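Local structure of putative protease (Parabacteroides distasonis ATCC 8503, 3KD4) at residues 24-29 against 58-63; 91-96 against 262-267; 194-199 against 324-329; 231-236 against 252-257. The protein is a putative protease, probably exported, whose activity is inferred and which carries DUF3857 and DUF3858 family regions. All coordinates share one frame; numbering follows the deposited sequence. Where two conformers were deposited one is given.

In the fold
Contact 1 lies on the mixed eight-stranded sheet of the DUF3857 region, at the surface. Contact 2 joins a loop of that region to a loop of the middle of the chain, and its centre is about 23 Å from that of contact 1. Contact 3 holds the linker 194-199 to the start of strand 327-334. Contacts 2 and 3 cross along the chain and touch, with Met266 CE 4.1 Å from Ile325 CB. Contact 4 joins two helices and is nested in the loops closed by both; its centre is about 24 Å from the centre of contact 2 and about 30 Å from that of contact 3. Glycerol, probably from crystallisation, is bound beside contacts 1 and 3.

Contact 1: 24-29 against 58-63; sequences EYRSSM and KIHSSY
Arg26 reaches His60 with CG anti to the backbone N (chi1 -177°) and the chain extended to NE. In His60, CG sits beside the backbone N and anti to the carbonyl carbon (chi1 -63°). The two residues lie on strands 23-33 and 55-65 of the mixed eight-stranded sheet in the DUF3857 region. These strands are not neighbours: strand 111-120 runs between them, and the side chains meet across it. His60 and Ser61 both face Asp115, which makes a classic beta bulge.

The guanidinium of Arg26 is stacked on one face of the imidazole. The group centres are 3.7 Å apart and the planes are 25° from parallel. The overlap is shifted toward the ring rim. Arg26 NE comes to 3.3 Å from His60 CD2, and CZ sits 3.5 Å from the same carbon. Arg26 NH2 lies 3.6 Å from His60 CG, farther along the ring. The guanidinium has a second partner: NH2 forms a salt bridge with Asp115.

Glu24 approaches the ring edge instead, near the ring plane. Its OE2 and His60 NE2 both hydrogen-bond Ser117 OG, so this serine links the two side chains. Glycerol, probably from crystallisation, bonds Glu24 and Arg26 NH1. Without the guanidinium of Arg26, as with an alanine here, the imidazole face would probably lose its stacked partner and Asp115 its charged mate. On the opposite face of the His60 ring, Lys58 O lies 4.0 Å above the plane, toward the rim.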
loop_
_atom_site.group_PDB
_atom_site.type_symbol
_atom_site.label_atom_id
_atom_site.label_comp_id
_atom_site.label_asym_id
_atom_site.label_seq_id
_atom_site.Cartn_x
_atom_site.Cartn_y
_atom_site.Cartn_z
ATOM N N GLU A 24 -12.382 -8.022 -22.533
ATOM C CA GLU A 24 -12.351 -6.626 -22.875
ATOM C C GLU A 24 -12.588 -5.858 -21.609
ATOM O O GLU A 24 -13.433 -6.249 -20.755
ATOM C CB GLU A 24 -13.384 -6.279 -23.956
ATOM C CG GLU A 24 -13.452 -4.764 -24.245
ATOM C CD GLU A 24 -14.351 -4.355 -25.448
ATOM O OE1 GLU A 24 -15.032 -5.228 -25.977
ATOM O OE2 GLU A 24 -14.387 -3.146 -25.800
ATOM N N TYR A 25 -11.832 -4.780 -21.458
ATOM C CA TYR A 25 -12.114 -3.747 -20.471
ATOM C C TYR A 25 -12.344 -2.411 -21.211
ATOM O O TYR A 25 -11.515 -1.982 -22.011
ATOM C CB TYR A 25 -10.951 -3.621 -19.473
ATOM C CG TYR A 25 -11.035 -2.377 -18.591
ATOM C CD1 TYR A 25 -12.037 -2.248 -17.646
ATOM C CD2 TYR A 25 -10.108 -1.319 -18.709
ATOM C CE1 TYR A 25 -12.123 -1.126 -16.828
ATOM C CE2 TYR A 25 -10.193 -0.170 -17.872
ATOM C CZ TYR A 25 -11.204 -0.091 -16.949
ATOM O OH TYR A 25 -11.338 0.988 -16.106
ATOM N N ARG A 26 -13.486 -1.796 -21.003
ATOM C CA ARG A 26 -13.822 -0.543 -21.670
ATOM C C ARG A 26 -14.098 0.517 -20.618
ATOM O O ARG A 26 -14.870 0.284 -19.673
ATOM C CB ARG A 26 -15.010 -0.681 -22.602
ATOM C CG ARG A 26 -15.335 0.617 -23.377
ATOM C CD ARG A 26 -16.260 0.370 -24.553
ATOM N NE ARG A 26 -16.483 1.640 -25.299
ATOM C CZ ARG A 26 -17.150 1.708 -26.440
ATOM N NH1 ARG A 26 -17.634 0.600 -26.995
ATOM N NH2 ARG A 26 -17.308 2.864 -27.043
ATOM N N SER A 27 -13.415 1.647 -20.755
ATOM C CA SER A 27 -13.486 2.722 -19.761
ATOM C C SER A 27 -13.835 4.000 -20.451
ATOM O O SER A 27 -13.121 4.376 -21.377
ATOM C CB SER A 27 -12.127 2.920 -19.052
ATOM O OG SER A 27 -12.106 4.135 -18.309
ATOM N N SER A 28 -14.947 4.640 -20.056
ATOM C CA SER A 28 -15.225 6.006 -20.555
ATOM C C SER A 28 -15.429 6.945 -19.422
ATOM O O SER A 28 -15.884 6.558 -18.313
ATOM C CB SER A 28 -16.425 6.124 -21.513
ATOM O OG SER A 28 -17.562 5.730 -20.838
HETATM N N MSE A 29 -15.085 8.187 -19.687
HETATM C CA MSE A 29 -15.199 9.215 -18.682
HETATM C C MSE A 29 -15.475 10.580 -19.299
HETATM O O MSE A 29 -15.195 10.809 -20.469
HETATM C CB MSE A 29 -13.978 9.248 -17.751
HETATM C CG MSE A 29 -12.641 9.579 -18.376
HETATM SE SE MSE A 29 -12.467 11.489 -18.730
HETATM C CE MSE A 29 -10.510 11.668 -18.636
ATOM N N LYS A 58 -7.439 0.241 -27.756
ATOM C CA LYS A 58 -8.227 0.862 -28.796
ATOM C C LYS A 58 -8.869 2.121 -28.253
ATOM O O LYS A 58 -9.651 2.074 -27.291
ATOM C CB LYS A 58 -9.285 -0.129 -29.220
ATOM C CG LYS A 58 -10.376 0.392 -30.070
ATOM C CD LYS A 58 -9.874 0.964 -31.372
ATOM C CE LYS A 58 -11.053 1.177 -32.332
ATOM N NZ LYS A 58 -11.996 -0.007 -32.237
ATOM N N ILE A 59 -8.589 3.253 -28.872
ATOM C CA ILE A 59 -9.161 4.512 -28.398
ATOM C C ILE A 59 -10.430 4.720 -29.178
ATOM O O ILE A 59 -10.378 4.841 -30.381
ATOM C CB ILE A 59 -8.202 5.676 -28.630
ATOM C CG1 ILE A 59 -6.830 5.418 -27.953
ATOM C CG2 ILE A 59 -8.823 7.002 -28.154
ATOM C CD1 ILE A 59 -6.843 5.497 -26.489
ATOM N N HIS A 60 -11.575 4.752 -28.528
ATOM C CA HIS A 60 -12.818 4.935 -29.229
ATOM C C HIS A 60 -13.061 6.394 -29.529
ATOM O O HIS A 60 -13.573 6.724 -30.587
ATOM C CB HIS A 60 -13.984 4.375 -28.402
ATOM C CG HIS A 60 -13.881 2.898 -28.166
ATOM N ND1 HIS A 60 -13.960 1.975 -29.196
ATOM C CD2 HIS A 60 -13.687 2.187 -27.029
ATOM C CE1 HIS A 60 -13.815 0.755 -28.692
ATOM N NE2 HIS A 60 -13.622 0.861 -27.385
ATOM N N SER A 61 -12.760 7.255 -28.568
ATOM C CA SER A 61 -12.846 8.646 -28.776
ATOM C C SER A 61 -12.025 9.375 -27.692
ATOM O O SER A 61 -11.806 8.868 -26.583
ATOM C CB SER A 61 -14.310 9.125 -28.754
ATOM O OG SER A 61 -14.861 8.849 -27.484
ATOM N N SER A 62 -11.563 10.552 -28.071
ATOM C CA SER A 62 -10.779 11.430 -27.213
ATOM C C SER A 62 -10.922 12.866 -27.738
ATOM O O SER A 62 -10.460 13.209 -28.857
ATOM C CB SER A 62 -9.306 10.984 -27.132
ATOM O OG SER A 62 -8.529 11.873 -26.285
ATOM N N TYR A 63 -11.598 13.679 -26.941
ATOM C CA TYR A 63 -11.818 15.084 -27.254
ATOM C C TYR A 63 -12.123 15.897 -26.010
ATOM O O TYR A 63 -12.456 15.357 -24.953
ATOM C CB TYR A 63 -12.950 15.267 -28.273
ATOM C CG TYR A 63 -14.310 14.737 -27.871
ATOM C CD1 TYR A 63 -14.685 13.407 -28.133
ATOM C CD2 TYR A 63 -15.230 15.560 -27.264
ATOM C CE1 TYR A 63 -15.929 12.935 -27.777
ATOM C CE2 TYR A 63 -16.468 15.099 -26.931
ATOM C CZ TYR A 63 -16.816 13.796 -27.177
ATOM O OH TYR A 63 -18.071 13.376 -26.801
#

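Contact 2: 91-96 against 262-267; sequences PAYNQL and CPIPMA
Tyr93 and Leu96 meet Cys262 and Ile264 where two loops press together, one from the DUF3857 region and one from the chain after strand 260-261. A type I beta turn runs from Tyr93 to Leu96. Pro263 is the centre of an inverse gamma turn. The four touching side chains are buried, so the contact forms a small apolar core between two parts of the fold.

Ile264 lays its CG1 branch over one face of the Tyr93 ring, consistent with a CH-pi contact. The modelled closeness of CD1 to the ring is doubtful, and Ile264 has two conformers. CG1 gives a sounder measure in the conformer described, at 4.2 Å from Tyr93 CG. Ala92 CB lies toward the rim of the opposite ring face.

A sulfur-aromatic contact is added by Cys262, also in one of two conformers. SG is anti to the backbone N (chi1 -170°) and approaches the ring obliquely, 4.1 Å from Tyr93 CD2.

Plain apolar contact is made by the other branch of Ile264. Its CG2 lies 4.0 Å from Leu96 CD1. The isoleucine thus divides its branches between the tyrosine ring and the leucine.

No hydrogen bond joins 91-96 to 262-267 directly. Tyr93 OH makes a weak bond to Arg274, farther along the second loop, and another weak one to Glu289. Within the segments, Leu96 N donates to Tyr93 O at 3.1 Å. Ile264 N donates to Cys262 O at 2.8 Å, closing the turn round Pro263.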
loop_
_atom_site.group_PDB
_atom_site.type_symbol
_atom_site.label_atom_id
_atom_site.label_comp_id
_atom_site.label_asym_id
_atom_site.label_seq_id
_atom_site.Cartn_x
_atom_site.Cartn_y
_atom_site.Cartn_z
ATOM N N PRO A 91 14.613 -5.351 -17.686
ATOM C CA PRO A 91 14.664 -5.790 -19.063
ATOM C C PRO A 91 13.615 -6.759 -19.454
ATOM O O PRO A 91 13.103 -6.677 -20.571
ATOM C CB PRO A 91 16.028 -6.454 -19.154
ATOM C CG PRO A 91 16.856 -5.632 -18.245
ATOM C CD PRO A 91 15.962 -5.351 -17.083
ATOM N N ALA A 92 13.297 -7.687 -18.560
ATOM C CA ALA A 92 12.280 -8.684 -18.851
ATOM C C ALA A 92 10.900 -8.068 -19.103
ATOM O O ALA A 92 10.056 -8.718 -19.723
ATOM C CB ALA A 92 12.189 -9.705 -17.696
ATOM N N TYR A 93 10.675 -6.842 -18.619
ATOM C CA TYR A 93 9.378 -6.157 -18.749
ATOM C C TYR A 93 9.408 -4.945 -19.639
ATOM O O TYR A 93 8.520 -4.084 -19.581
ATOM C CB TYR A 93 8.891 -5.724 -17.370
ATOM C CG TYR A 93 8.939 -6.867 -16.452
ATOM C CD1 TYR A 93 8.002 -7.886 -16.540
ATOM C CD2 TYR A 93 9.994 -7.001 -15.550
ATOM C CE1 TYR A 93 8.078 -8.953 -15.733
ATOM C CE2 TYR A 93 10.067 -8.073 -14.735
ATOM C CZ TYR A 93 9.116 -9.041 -14.827
ATOM O OH TYR A 93 9.199 -10.106 -13.994
ATOM N N ASN A 94 10.425 -4.871 -20.482
ATOM C CA ASN A 94 10.618 -3.686 -21.288
ATOM C C ASN A 94 9.632 -3.601 -22.450
ATOM O O ASN A 94 9.634 -2.611 -23.147
ATOM C CB ASN A 94 12.083 -3.580 -21.780
ATOM C CG ASN A 94 12.437 -4.609 -22.828
ATOM O OD1 ASN A 94 11.608 -5.414 -23.276
ATOM N ND2 ASN A 94 13.698 -4.579 -23.243
ATOM N N GLN A 95 8.790 -4.618 -22.656
ATOM C CA GLN A 95 7.716 -4.505 -23.651
ATOM C C GLN A 95 6.477 -3.730 -23.116
ATOM O O GLN A 95 5.648 -3.279 -23.904
ATOM C CB GLN A 95 7.324 -5.880 -24.214
ATOM C CG GLN A 95 6.213 -6.660 -23.485
ATOM C CD GLN A 95 6.532 -7.087 -22.048
ATOM O OE1 GLN A 95 7.667 -6.957 -21.572
ATOM N NE2 GLN A 95 5.502 -7.595 -21.340
ATOM N N LEU A 96 6.365 -3.556 -21.793
ATOM C CA LEU A 96 5.174 -2.941 -21.213
ATOM C C LEU A 96 5.002 -1.521 -21.707
ATOM O O LEU A 96 5.989 -0.858 -21.986
ATOM C CB LEU A 96 5.219 -2.990 -19.705
ATOM C CG LEU A 96 5.134 -4.406 -19.105
ATOM C CD1 LEU A 96 5.235 -4.279 -17.577
ATOM C CD2 LEU A 96 3.878 -5.147 -19.564
ATOM N N CYS A 262 11.209 -5.270 -8.277
ATOM C CA CYS A 262 10.648 -4.603 -9.427
ATOM C C CYS A 262 9.134 -4.539 -9.236
ATOM O O CYS A 262 8.472 -5.565 -9.319
ATOM C CB CYS A 262 11.002 -5.461 -10.637
ATOM S SG CYS A 262 10.677 -4.732 -12.181
ATOM N N PRO A 263 8.581 -3.353 -8.971
ATOM C CA PRO A 263 7.147 -3.307 -8.649
ATOM C C PRO A 263 6.169 -3.414 -9.849
ATOM O O PRO A 263 5.345 -2.536 -10.084
ATOM C CB PRO A 263 7.022 -1.986 -7.893
ATOM C CG PRO A 263 8.056 -1.089 -8.555
ATOM C CD PRO A 263 9.198 -2.009 -8.937
ATOM N N ILE A 264 6.205 -4.530 -10.548
ATOM C CA ILE A 264 5.299 -4.754 -11.668
ATOM C C ILE A 264 4.032 -5.418 -11.154
ATOM O O ILE A 264 4.090 -6.499 -10.555
ATOM C CB ILE A 264 5.945 -5.604 -12.722
ATOM C CG1 ILE A 264 7.249 -4.922 -13.162
ATOM C CG2 ILE A 264 5.005 -5.802 -13.913
ATOM C CD1 ILE A 264 8.143 -5.834 -13.850
ATOM N N PRO A 265 2.874 -4.752 -11.362
ATOM C CA PRO A 265 1.616 -5.316 -10.898
ATOM C C PRO A 265 1.438 -6.695 -11.505
ATOM O O PRO A 265 1.872 -6.940 -12.652
ATOM C CB PRO A 265 0.551 -4.348 -11.459
ATOM C CG PRO A 265 1.303 -3.074 -11.740
ATOM C CD PRO A 265 2.673 -3.480 -12.095
HETATM N N MSE A 266 0.787 -7.573 -10.754
HETATM C CA MSE A 266 0.593 -8.950 -11.219
HETATM C C MSE A 266 -0.186 -9.026 -12.507
HETATM O O MSE A 266 0.067 -9.893 -13.341
HETATM C CB MSE A 266 -0.105 -9.773 -10.137
HETATM C CG MSE A 266 0.751 -9.995 -8.893
HETATM SE SE MSE A 266 0.011 -11.393 -7.727
HETATM C CE MSE A 266 -1.531 -10.403 -7.034
ATOM N N ALA A 267 -1.156 -8.130 -12.668
ATOM C CA ALA A 267 -1.967 -8.078 -13.883
ATOM C C ALA A 267 -1.099 -7.890 -15.118
ATOM O O ALA A 267 -1.422 -8.397 -16.190
ATOM C CB ALA A 267 -2.995 -6.939 -13.804
#

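Contact 3: 194-199 against 324-329; sequences PKNREA and AIQTLA
Gln326 OE1 accepts a hydrogen bond from Asn196 ND2 at 2.8 Å. This is the one hydrogen bond between the two segments. The N-H...O angle is 144°, so the bond is somewhat bent. OE1 lies in the amide plane of Asn196, while the donor is tilted slightly from the carbonyl plane of Gln326. The two side chains come from opposite directions, and their amide planes are 39° apart. Asn196 OD1 is also near, 3.1 Å from Gln326 OE1. These are two acceptors and do not bond; with the amides set as modelled, the pair bonds once.

Gln326 holds CG between the backbone N and the carbonyl carbon (chi1 59°). From there the chain is extended, which carries the amide out to the linker. Its other amide atom meets Lys195. The lysine chain is fully extended and comes from the opposite direction, with CE 3.6 Å from Gln326 NE2. The Gln326 amide is thus touched by Asn196 at its oxygen and by Lys195 at its nitrogen. Thr327, which has two conformers, stands at the margin beyond the lysine amine.

The contact lies at the surface. Asn196 O bonds a glycerol, probably from crystallisation. Gln326 and Thr327 both face Val310, forming a classic beta bulge where strand 327-334 begins beside strand 305-312. Residues 194-199, part of the loop between strands 174-184 and 202-206, are laid against this end of the five-stranded antiparallel sheet. Asn196 also touches Pro312 on strand 305-312, Asp353 on strand 353-357 and Arg349 on helix 346-349.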
loop_
_atom_site.group_PDB
_atom_site.type_symbol
_atom_site.label_atom_id
_atom_site.label_comp_id
_atom_site.label_asym_id
_atom_site.label_seq_id
_atom_site.Cartn_x
_atom_site.Cartn_y
_atom_site.Cartn_z
ATOM N N PRO A 194 -7.240 5.196 7.007
ATOM C CA PRO A 194 -6.930 3.783 6.938
ATOM C C PRO A 194 -6.461 3.367 5.548
ATOM O O PRO A 194 -6.945 3.881 4.534
ATOM C CB PRO A 194 -8.258 3.100 7.283
ATOM C CG PRO A 194 -9.065 4.114 7.906
ATOM C CD PRO A 194 -8.634 5.429 7.401
ATOM N N LYS A 195 -5.489 2.473 5.522
ATOM C CA LYS A 195 -4.982 1.945 4.287
ATOM C C LYS A 195 -6.126 1.409 3.423
ATOM O O LYS A 195 -6.164 1.650 2.211
ATOM C CB LYS A 195 -3.982 0.836 4.574
ATOM C CG LYS A 195 -3.400 0.199 3.318
ATOM C CD LYS A 195 -2.329 -0.835 3.684
ATOM C CE LYS A 195 -1.715 -1.466 2.433
ATOM N NZ LYS A 195 -0.502 -2.244 2.827
ATOM N N ASN A 196 -7.064 0.717 4.041
ATOM C CA ASN A 196 -8.268 0.285 3.336
ATOM C C ASN A 196 -9.501 1.012 3.874
ATOM O O ASN A 196 -9.935 0.798 5.010
ATOM C CB ASN A 196 -8.378 -1.233 3.442
ATOM C CG ASN A 196 -7.168 -1.913 2.829
ATOM O OD1 ASN A 196 -6.842 -1.656 1.654
ATOM N ND2 ASN A 196 -6.456 -2.702 3.620
ATOM N N ARG A 197 -10.026 1.929 3.073
ATOM C CA ARG A 197 -11.165 2.737 3.500
ATOM C C ARG A 197 -12.456 1.986 3.178
ATOM O O ARG A 197 -12.747 1.740 2.013
ATOM C CB ARG A 197 -11.130 4.084 2.799
ATOM C CG ARG A 197 -9.823 4.823 3.002
ATOM C CD ARG A 197 -9.564 5.860 1.938
ATOM N NE ARG A 197 -8.177 6.320 2.028
ATOM C CZ ARG A 197 -7.684 7.434 1.476
ATOM N NH1 ARG A 197 -8.457 8.252 0.757
ATOM N NH2 ARG A 197 -6.395 7.733 1.649
ATOM N N GLU A 198 -13.238 1.648 4.199
ATOM C CA GLU A 198 -14.366 0.713 4.015
ATOM C C GLU A 198 -15.541 1.382 3.313
ATOM O O GLU A 198 -16.260 0.701 2.561
ATOM C CB GLU A 198 -14.813 0.052 5.343
ATOM N N ALA A 199 -15.707 2.699 3.521
ATOM C CA ALA A 199 -16.759 3.471 2.870
ATOM C C ALA A 199 -16.337 4.027 1.520
ATOM O O ALA A 199 -16.935 4.971 1.038
ATOM C CB ALA A 199 -17.219 4.613 3.767
ATOM N N ALA A 324 -7.654 -8.480 -5.672
ATOM C CA ALA A 324 -7.837 -7.906 -4.354
ATOM C C ALA A 324 -6.594 -8.104 -3.419
ATOM O O ALA A 324 -6.581 -7.550 -2.328
ATOM C CB ALA A 324 -9.086 -8.513 -3.702
ATOM N N ILE A 325 -5.573 -8.871 -3.832
ATOM C CA ILE A 325 -4.387 -9.081 -2.989
ATOM C C ILE A 325 -3.587 -7.766 -2.927
ATOM O O ILE A 325 -3.311 -7.177 -3.968
ATOM C CB ILE A 325 -3.519 -10.218 -3.495
ATOM C CG1 ILE A 325 -4.294 -11.548 -3.431
ATOM C CG2 ILE A 325 -2.166 -10.323 -2.703
ATOM C CD1 ILE A 325 -3.573 -12.741 -4.110
ATOM N N GLN A 326 -3.234 -7.318 -1.718
ATOM C CA GLN A 326 -2.464 -6.092 -1.520
ATOM C C GLN A 326 -1.014 -6.321 -1.254
ATOM O O GLN A 326 -0.217 -5.484 -1.621
ATOM C CB GLN A 326 -3.094 -5.168 -0.430
ATOM C CG GLN A 326 -3.240 -5.744 0.958
ATOM C CD GLN A 326 -3.793 -4.725 2.010
ATOM O OE1 GLN A 326 -4.784 -4.023 1.744
ATOM N NE2 GLN A 326 -3.141 -4.665 3.219
ATOM N N THR A 327 -0.633 -7.422 -0.605
ATOM C CA THR A 327 0.758 -7.713 -0.284
ATOM C C THR A 327 0.983 -9.230 -0.299
ATOM O O THR A 327 0.035 -9.972 -0.098
ATOM C CB THR A 327 1.090 -7.196 1.144
ATOM O OG1 THR A 327 0.589 -5.865 1.295
ATOM C CG2 THR A 327 2.587 -7.209 1.433
ATOM N N LEU A 328 2.241 -9.640 -0.469
ATOM C CA LEU A 328 2.655 -11.015 -0.339
ATOM C C LEU A 328 3.663 -11.156 0.797
ATOM O O LEU A 328 4.367 -10.219 1.140
ATOM C CB LEU A 328 3.253 -11.500 -1.622
ATOM C CG LEU A 328 2.327 -11.380 -2.838
ATOM C CD1 LEU A 328 3.174 -11.458 -4.076
ATOM C CD2 LEU A 328 1.222 -12.443 -2.817
ATOM N N ALA A 329 3.678 -12.330 1.410
ATOM C CA ALA A 329 4.626 -12.657 2.445
ATOM C C ALA A 329 4.926 -14.142 2.346
ATOM O O ALA A 329 4.310 -14.885 1.556
ATOM C CB ALA A 329 4.039 -12.269 3.834
#

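Contact 4: 231-236 against 252-257; sequences KTFAQF and RDHILN
Phe233 CE2 lies 3.3 Å from His254 NE2, the closest approach between 231-236 and 252-257. The rings form an offset edge-to-face pair. The edge of Phe233 is directed at the face of His254, with centroids 5.0 Å apart and planes at 87°. CZ shares the contact, at 3.7 Å from His254 CE1. The phenyl edge thus lies nearest the CE1 and NE2 end of the imidazole face.

The same first torsion carries each ring toward the other helix. Each CG stands anti to its own N, at -167° in Phe233 and -174° in His254, and the side chains come from opposite directions. If His254 were cut back to an alanine, the phenyl edge would be likely to lose its ring partner and Phe233 to turn more freely.

Farther out, regular backbone bonds hold the helices. Asn257 N donates to Asp253 O at 2.8 Å. Ala234 packs on Met297 and Ile255 on Leu294, so both helices also lean on helix 287-300.

The ring pair is a surface bridge between two consecutive helices, 228-238 and 244-258. With helix 287-300 they make up a three-helix cluster.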
loop_
_atom_site.group_PDB
_atom_site.type_symbol
_atom_site.label_atom_id
_atom_site.label_comp_id
_atom_site.label_asym_id
_atom_site.label_seq_id
_atom_site.Cartn_x
_atom_site.Cartn_y
_atom_site.Cartn_z
ATOM N N LYS A 231 16.887 -24.528 -5.517
ATOM C CA LYS A 231 16.853 -25.516 -4.455
ATOM C C LYS A 231 18.262 -26.006 -4.090
ATOM O O LYS A 231 18.588 -26.138 -2.933
ATOM C CB LYS A 231 15.998 -26.707 -4.855
ATOM C CG LYS A 231 14.493 -26.376 -4.977
ATOM C CD LYS A 231 13.763 -27.469 -5.743
ATOM C CE LYS A 231 12.275 -27.175 -5.839
ATOM N NZ LYS A 231 11.566 -28.185 -6.690
ATOM N N THR A 232 19.072 -26.303 -5.093
ATOM C CA THR A 232 20.416 -26.843 -4.857
ATOM C C THR A 232 21.230 -25.785 -4.171
ATOM O O THR A 232 21.874 -26.071 -3.166
ATOM C CB THR A 232 21.084 -27.332 -6.149
ATOM O OG1 THR A 232 20.269 -28.354 -6.735
ATOM C CG2 THR A 232 22.505 -27.899 -5.867
ATOM N N PHE A 233 21.155 -24.554 -4.672
ATOM C CA PHE A 233 21.874 -23.416 -4.058
ATOM C C PHE A 233 21.483 -23.201 -2.596
ATOM O O PHE A 233 22.350 -22.929 -1.755
ATOM C CB PHE A 233 21.611 -22.156 -4.869
ATOM C CG PHE A 233 22.506 -20.976 -4.562
ATOM C CD1 PHE A 233 23.778 -21.107 -4.000
ATOM C CD2 PHE A 233 22.080 -19.714 -4.907
ATOM C CE1 PHE A 233 24.566 -19.981 -3.775
ATOM C CE2 PHE A 233 22.870 -18.588 -4.678
ATOM C CZ PHE A 233 24.127 -18.729 -4.122
ATOM N N ALA A 234 20.186 -23.315 -2.303
ATOM C CA ALA A 234 19.658 -23.147 -0.935
ATOM C C ALA A 234 20.298 -24.166 -0.000
ATOM O O ALA A 234 20.729 -23.826 1.101
ATOM C CB ALA A 234 18.095 -23.297 -0.923
ATOM N N GLN A 235 20.384 -25.402 -0.478
ATOM C CA GLN A 235 21.021 -26.472 0.279
ATOM C C GLN A 235 22.525 -26.244 0.483
ATOM O O GLN A 235 23.007 -26.320 1.607
ATOM C CB GLN A 235 20.767 -27.825 -0.390
ATOM C CG GLN A 235 19.280 -28.158 -0.418
ATOM C CD GLN A 235 18.976 -29.382 -1.239
ATOM O OE1 GLN A 235 19.800 -29.840 -2.044
ATOM N NE2 GLN A 235 17.785 -29.925 -1.048
ATOM N N PHE A 236 23.242 -25.905 -0.578
ATOM C CA PHE A 236 24.650 -25.561 -0.440
ATOM C C PHE A 236 24.860 -24.427 0.547
ATOM O O PHE A 236 25.792 -24.466 1.337
ATOM C CB PHE A 236 25.274 -25.162 -1.784
ATOM C CG PHE A 236 25.373 -26.280 -2.777
ATOM C CD1 PHE A 236 25.287 -27.602 -2.394
ATOM C CD2 PHE A 236 25.603 -25.999 -4.107
ATOM C CE1 PHE A 236 25.409 -28.628 -3.347
ATOM C CE2 PHE A 236 25.738 -27.010 -5.046
ATOM C CZ PHE A 236 25.643 -28.312 -4.670
ATOM N N ARG A 252 17.152 -15.615 3.547
ATOM C CA ARG A 252 16.570 -14.275 3.519
ATOM C C ARG A 252 17.605 -13.206 3.163
ATOM O O ARG A 252 17.358 -12.358 2.327
ATOM C CB ARG A 252 15.954 -13.958 4.881
ATOM C CG ARG A 252 15.061 -12.747 4.913
ATOM C CD ARG A 252 14.707 -12.351 6.358
ATOM N NE ARG A 252 15.939 -12.062 7.073
ATOM C CZ ARG A 252 16.448 -12.767 8.082
ATOM N NH1 ARG A 252 15.797 -13.815 8.606
ATOM N NH2 ARG A 252 17.629 -12.403 8.596
ATOM N N ASP A 253 18.759 -13.236 3.818
ATOM C CA ASP A 253 19.790 -12.227 3.582
ATOM C C ASP A 253 20.363 -12.360 2.194
ATOM O O ASP A 253 20.615 -11.356 1.538
ATOM C CB ASP A 253 20.912 -12.336 4.613
ATOM C CG ASP A 253 20.459 -11.907 6.006
ATOM O OD1 ASP A 253 19.403 -11.243 6.112
ATOM O OD2 ASP A 253 21.146 -12.247 6.989
ATOM N N HIS A 254 20.581 -13.589 1.730
ATOM C CA HIS A 254 21.041 -13.742 0.356
ATOM C C HIS A 254 20.098 -13.074 -0.640
ATOM O O HIS A 254 20.551 -12.379 -1.548
ATOM C CB HIS A 254 21.206 -15.181 -0.057
ATOM C CG HIS A 254 21.806 -15.312 -1.421
ATOM N ND1 HIS A 254 23.163 -15.202 -1.643
ATOM C CD2 HIS A 254 21.231 -15.473 -2.639
ATOM C CE1 HIS A 254 23.399 -15.318 -2.939
ATOM N NE2 HIS A 254 22.245 -15.494 -3.563
ATOM N N ILE A 255 18.789 -13.282 -0.456
ATOM C CA ILE A 255 17.818 -12.704 -1.349
ATOM C C ILE A 255 17.750 -11.196 -1.212
ATOM O O ILE A 255 17.803 -10.485 -2.213
ATOM C CB ILE A 255 16.407 -13.371 -1.235
ATOM C CG1 ILE A 255 16.480 -14.780 -1.821
ATOM C CG2 ILE A 255 15.401 -12.552 -2.031
ATOM C CD1 ILE A 255 15.481 -15.794 -1.294
ATOM N N LEU A 256 17.671 -10.709 0.013
ATOM C CA LEU A 256 17.650 -9.265 0.267
ATOM C C LEU A 256 18.882 -8.577 -0.303
ATOM O O LEU A 256 18.779 -7.489 -0.841
ATOM C CB LEU A 256 17.629 -8.969 1.773
ATOM C CG LEU A 256 16.373 -9.210 2.613
ATOM C CD1 LEU A 256 16.732 -8.980 4.120
ATOM C CD2 LEU A 256 15.249 -8.298 2.170
ATOM N N ASN A 257 20.044 -9.203 -0.178
ATOM C CA ASN A 257 21.286 -8.572 -0.620
ATOM C C ASN A 257 21.524 -8.647 -2.103
ATOM O O ASN A 257 22.324 -7.907 -2.611
ATOM C CB ASN A 257 22.498 -9.192 0.097
ATOM C CG ASN A 257 22.544 -8.835 1.564
ATOM O OD1 ASN A 257 21.932 -7.852 1.987
ATOM N ND2 ASN A 257 23.242 -9.646 2.361
#